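Local coordinates for FAD-binding PCMH-type domain-containing protein (Gibberella zeae, PDB 6YJO) that probably oxidises oligosaccharides as a secreted flavoenzyme that carries covalently linked FAD, at residues Phe107-Glu112 and Trp496-Gly500. Numbering follows the deposited sequence.
Sequences FGYGGE and WNPQG. With FAD (flavin-adenine dinucleotide), chain C.
Pro-498 lies over one face of the Phe-107 ring in a CH-pi contact, its CD 16° off the ring normal. Proline suits this place because CD, next to the imide N, is a polarised C-H donor, and phenylalanine offers it a flat face. Pro-498 CG makes an apolar contact with Phe-107 CE1 at 3.6 Å. Phe-107 reaches the proline with CG anti to its own carbonyl carbon (chi1 -70°). Perpendicular to the phenyl ring stands the Gln-499 amide, its OE1 hydrogen-bonded to Tyr-474 OH and its NE2 to the backbone O of Asp-462.

At the edge of the Trp-496 indole comes Gly-110 O, 3.3 Å from CZ3; Pro-498 N lies over one indole face. The Glu-112 carboxylate is tilted 29° from the indole. Arg-94 links the two, salt-bridged to Glu-112 OE2 and in cation-pi contact with Trp-496; His-115 also bonds OE2. Positive phi favours glycine at 110 and 111, and Gly-111 CA packs directly on Pro-498 CD at 3.6 Å.

No hydrogen bond joins the segments. Gly-500 N to Asn-497 O closes a type I turn, to which asparagine adds a weak bond from Gln-499 N to OD1. This turn of the berberine-like C-terminal region thus meets the loop between strands 95-98 and 116-119 of the PCMH-type FAD-binding domain, beside the cofactor's adenosine and pyrophosphate.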
loop_
_atom_site.group_PDB
_atom_site.type_symbol
_atom_site.label_atom_id
_atom_site.label_comp_id
_atom_site.label_asym_id
_atom_site.label_seq_id
_atom_site.Cartn_x
_atom_site.Cartn_y
_atom_site.Cartn_z
ATOM N N PHE A 107 -10.722 -5.742 3.042
ATOM C CA PHE A 107 -11.554 -4.622 3.470
ATOM C C PHE A 107 -12.287 -3.969 2.306
ATOM O O PHE A 107 -13.212 -3.187 2.539
ATOM C CB PHE A 107 -10.699 -3.579 4.196
ATOM C CG PHE A 107 -10.196 -4.022 5.558
ATOM C CD1 PHE A 107 -10.543 -5.252 6.098
ATOM C CD2 PHE A 107 -9.374 -3.184 6.303
ATOM C CE1 PHE A 107 -10.078 -5.638 7.350
ATOM C CE2 PHE A 107 -8.905 -3.567 7.553
ATOM C CZ PHE A 107 -9.262 -4.793 8.077
ATOM N N GLY A 108 -11.908 -4.276 1.067
ATOM C CA GLY A 108 -12.710 -3.842 -0.066
ATOM C C GLY A 108 -14.164 -4.238 0.066
ATOM O O GLY A 108 -15.057 -3.486 -0.330
ATOM N N TYR A 109 -14.419 -5.425 0.623
ATOM C CA TYR A 109 -15.781 -5.888 0.855
ATOM C C TYR A 109 -16.378 -5.300 2.127
ATOM O O TYR A 109 -17.606 -5.314 2.286
ATOM C CB TYR A 109 -15.819 -7.417 0.931
ATOM C CG TYR A 109 -15.372 -8.085 -0.351
ATOM C CD1 TYR A 109 -16.284 -8.403 -1.344
ATOM C CD2 TYR A 109 -14.033 -8.382 -0.573
ATOM C CE1 TYR A 109 -15.884 -9.005 -2.521
ATOM C CE2 TYR A 109 -13.622 -8.987 -1.749
ATOM C CZ TYR A 109 -14.552 -9.294 -2.722
ATOM O OH TYR A 109 -14.149 -9.896 -3.892
ATOM N N GLY A 110 -15.542 -4.788 3.027
ATOM C CA GLY A 110 -15.987 -4.161 4.260
ATOM C C GLY A 110 -15.442 -4.796 5.524
ATOM O O GLY A 110 -15.707 -4.278 6.619
ATOM N N GLY A 111 -14.696 -5.896 5.429
ATOM C CA GLY A 111 -14.215 -6.591 6.604
ATOM C C GLY A 111 -15.269 -7.399 7.322
ATOM O O GLY A 111 -15.031 -7.829 8.456
ATOM N N GLU A 112 -16.416 -7.629 6.687
ATOM C CA GLU A 112 -17.588 -8.259 7.282
ATOM C C GLU A 112 -18.606 -8.439 6.162
ATOM O O GLU A 112 -18.398 -7.972 5.037
ATOM C CB GLU A 112 -18.173 -7.418 8.419
ATOM C CG GLU A 112 -18.673 -6.042 7.981
ATOM C CD GLU A 112 -19.370 -5.289 9.098
ATOM O OE1 GLU A 112 -19.026 -5.513 10.278
ATOM O OE2 GLU A 112 -20.270 -4.479 8.791
ATOM N N TRP A 496 -17.491 2.065 6.483
ATOM C CA TRP A 496 -16.991 1.365 7.653
ATOM C C TRP A 496 -16.040 0.253 7.234
ATOM O O TRP A 496 -16.232 -0.382 6.193
ATOM C CB TRP A 496 -18.154 0.781 8.460
ATOM C CG TRP A 496 -17.746 0.184 9.767
ATOM C CD1 TRP A 496 -17.750 0.798 10.984
ATOM C CD2 TRP A 496 -17.280 -1.150 9.991
ATOM N NE1 TRP A 496 -17.314 -0.071 11.954
ATOM C CE2 TRP A 496 -17.017 -1.274 11.368
ATOM C CE3 TRP A 496 -17.056 -2.252 9.159
ATOM C CZ2 TRP A 496 -16.543 -2.455 11.933
ATOM C CZ3 TRP A 496 -16.587 -3.423 9.721
ATOM C CH2 TRP A 496 -16.334 -3.516 11.096
ATOM N N ASN A 497 -15.010 0.037 8.041
ATOM C CA ASN A 497 -14.173 -1.149 7.937
ATOM C C ASN A 497 -13.574 -1.420 9.308
ATOM O O ASN A 497 -13.531 -0.526 10.160
ATOM C CB ASN A 497 -13.072 -0.989 6.877
ATOM C CG ASN A 497 -12.054 0.069 7.242
ATOM O OD1 ASN A 497 -11.116 -0.194 7.993
ATOM N ND2 ASN A 497 -12.227 1.272 6.698
ATOM N N PRO A 498 -13.119 -2.652 9.558
ATOM C CA PRO A 498 -12.628 -2.993 10.904
ATOM C C PRO A 498 -11.624 -2.008 11.484
ATOM O O PRO A 498 -11.715 -1.679 12.674
ATOM C CB PRO A 498 -12.010 -4.378 10.691
ATOM C CG PRO A 498 -12.836 -4.971 9.603
ATOM C CD PRO A 498 -13.177 -3.831 8.680
ATOM N N GLN A 499 -10.670 -1.523 10.688
ATOM C CA GLN A 499 -9.643 -0.606 11.173
ATOM C C GLN A 499 -9.843 0.804 10.633
ATOM O O GLN A 499 -8.881 1.559 10.470
ATOM C CB GLN A 499 -8.259 -1.142 10.819
ATOM C CG GLN A 499 -7.888 -2.346 11.664
ATOM C CD GLN A 499 -6.704 -3.132 11.131
ATOM O OE1 GLN A 499 -5.942 -2.649 10.293
ATOM N NE2 GLN A 499 -6.549 -4.359 11.618
ATOM N N GLY A 500 -11.098 1.181 10.385
ATOM C CA GLY A 500 -11.385 2.490 9.846
ATOM C C GLY A 500 -11.403 3.563 10.915
ATOM O O GLY A 500 -11.459 3.288 12.113
HETATM P PA FAD C . -8.814 -2.789 -2.252
HETATM O O1A FAD C . -9.141 -3.952 -1.394
HETATM O O2A FAD C . -9.739 -2.624 -3.468
HETATM O O5B FAD C . -8.784 -1.459 -1.406
HETATM C C5B FAD C . -8.060 -1.378 -0.161
HETATM C C4B FAD C . -8.625 -0.259 0.670
HETATM O O4B FAD C . -8.881 0.887 -0.179
HETATM C C3B FAD C . -9.953 -0.580 1.351
HETATM O O3B FAD C . -10.054 0.088 2.604
HETATM C C2B FAD C . -10.970 -0.052 0.340
HETATM O O2B FAD C . -12.213 0.265 0.948
HETATM C C1B FAD C . -10.259 1.210 -0.141
HETATM N N9A FAD C . -10.682 1.666 -1.463
HETATM C C8A FAD C . -10.541 1.014 -2.662
HETATM N N7A FAD C . -11.029 1.667 -3.689
HETATM C C5A FAD C . -11.531 2.835 -3.125
HETATM C C6A FAD C . -12.179 3.950 -3.682
HETATM N N6A FAD C . -12.452 4.087 -4.982
HETATM N N1A FAD C . -12.549 4.939 -2.839
HETATM C C2A FAD C . -12.280 4.812 -1.539
HETATM N N3A FAD C . -11.674 3.809 -0.901
HETATM C C4A FAD C . -11.322 2.840 -1.759
HETATM N N1 FAD C . 1.956 -1.752 -1.053
HETATM C C2 FAD C . 3.086 -0.987 -1.119
HETATM O O2 FAD C . 3.185 0.076 -0.497
HETATM N N3 FAD C . 4.152 -1.404 -1.901
HETATM C C4 FAD C . 4.202 -2.560 -2.655
HETATM O O4 FAD C . 5.205 -2.830 -3.313
HETATM C C4X FAD C . 2.998 -3.364 -2.576
HETATM N N5 FAD C . 2.957 -4.474 -3.257
HETATM C C5X FAD C . 1.802 -5.237 -3.184
HETATM C C6 FAD C . 1.743 -6.441 -3.876
HETATM C C7 FAD C . 0.599 -7.230 -3.861
HETATM C C7M FAD C . 0.575 -8.514 -4.648
HETATM C C8 FAD C . -0.496 -6.840 -3.070
HETATM C C8M FAD C . -1.750 -7.669 -3.014
HETATM C C9 FAD C . -0.434 -5.648 -2.354
HETATM C C9A FAD C . 0.703 -4.852 -2.402
HETATM N N10 FAD C . 0.790 -3.638 -1.694
HETATM C C10 FAD C . 1.925 -2.873 -1.749
HETATM C "C1'" FAD C . -0.313 -3.193 -0.831
HETATM C "C2'" FAD C . -1.277 -2.230 -1.506
HETATM O "O2'" FAD C . -0.702 -0.925 -1.559
HETATM C "C3'" FAD C . -2.563 -2.174 -0.682
HETATM O "O3'" FAD C . -3.053 -3.503 -0.539
HETATM C "C4'" FAD C . -3.669 -1.312 -1.289
HETATM O "O4'" FAD C . -4.308 -0.545 -0.270
HETATM C "C5'" FAD C . -4.690 -2.167 -2.002
HETATM O "O5'" FAD C . -5.497 -1.331 -2.852
HETATM P P FAD C . -6.555 -1.960 -3.821
HETATM O O1P FAD C . -7.502 -0.868 -4.328
HETATM O O2P FAD C . -5.860 -2.769 -4.853
HETATM O O3P FAD C . -7.333 -2.924 -2.802
#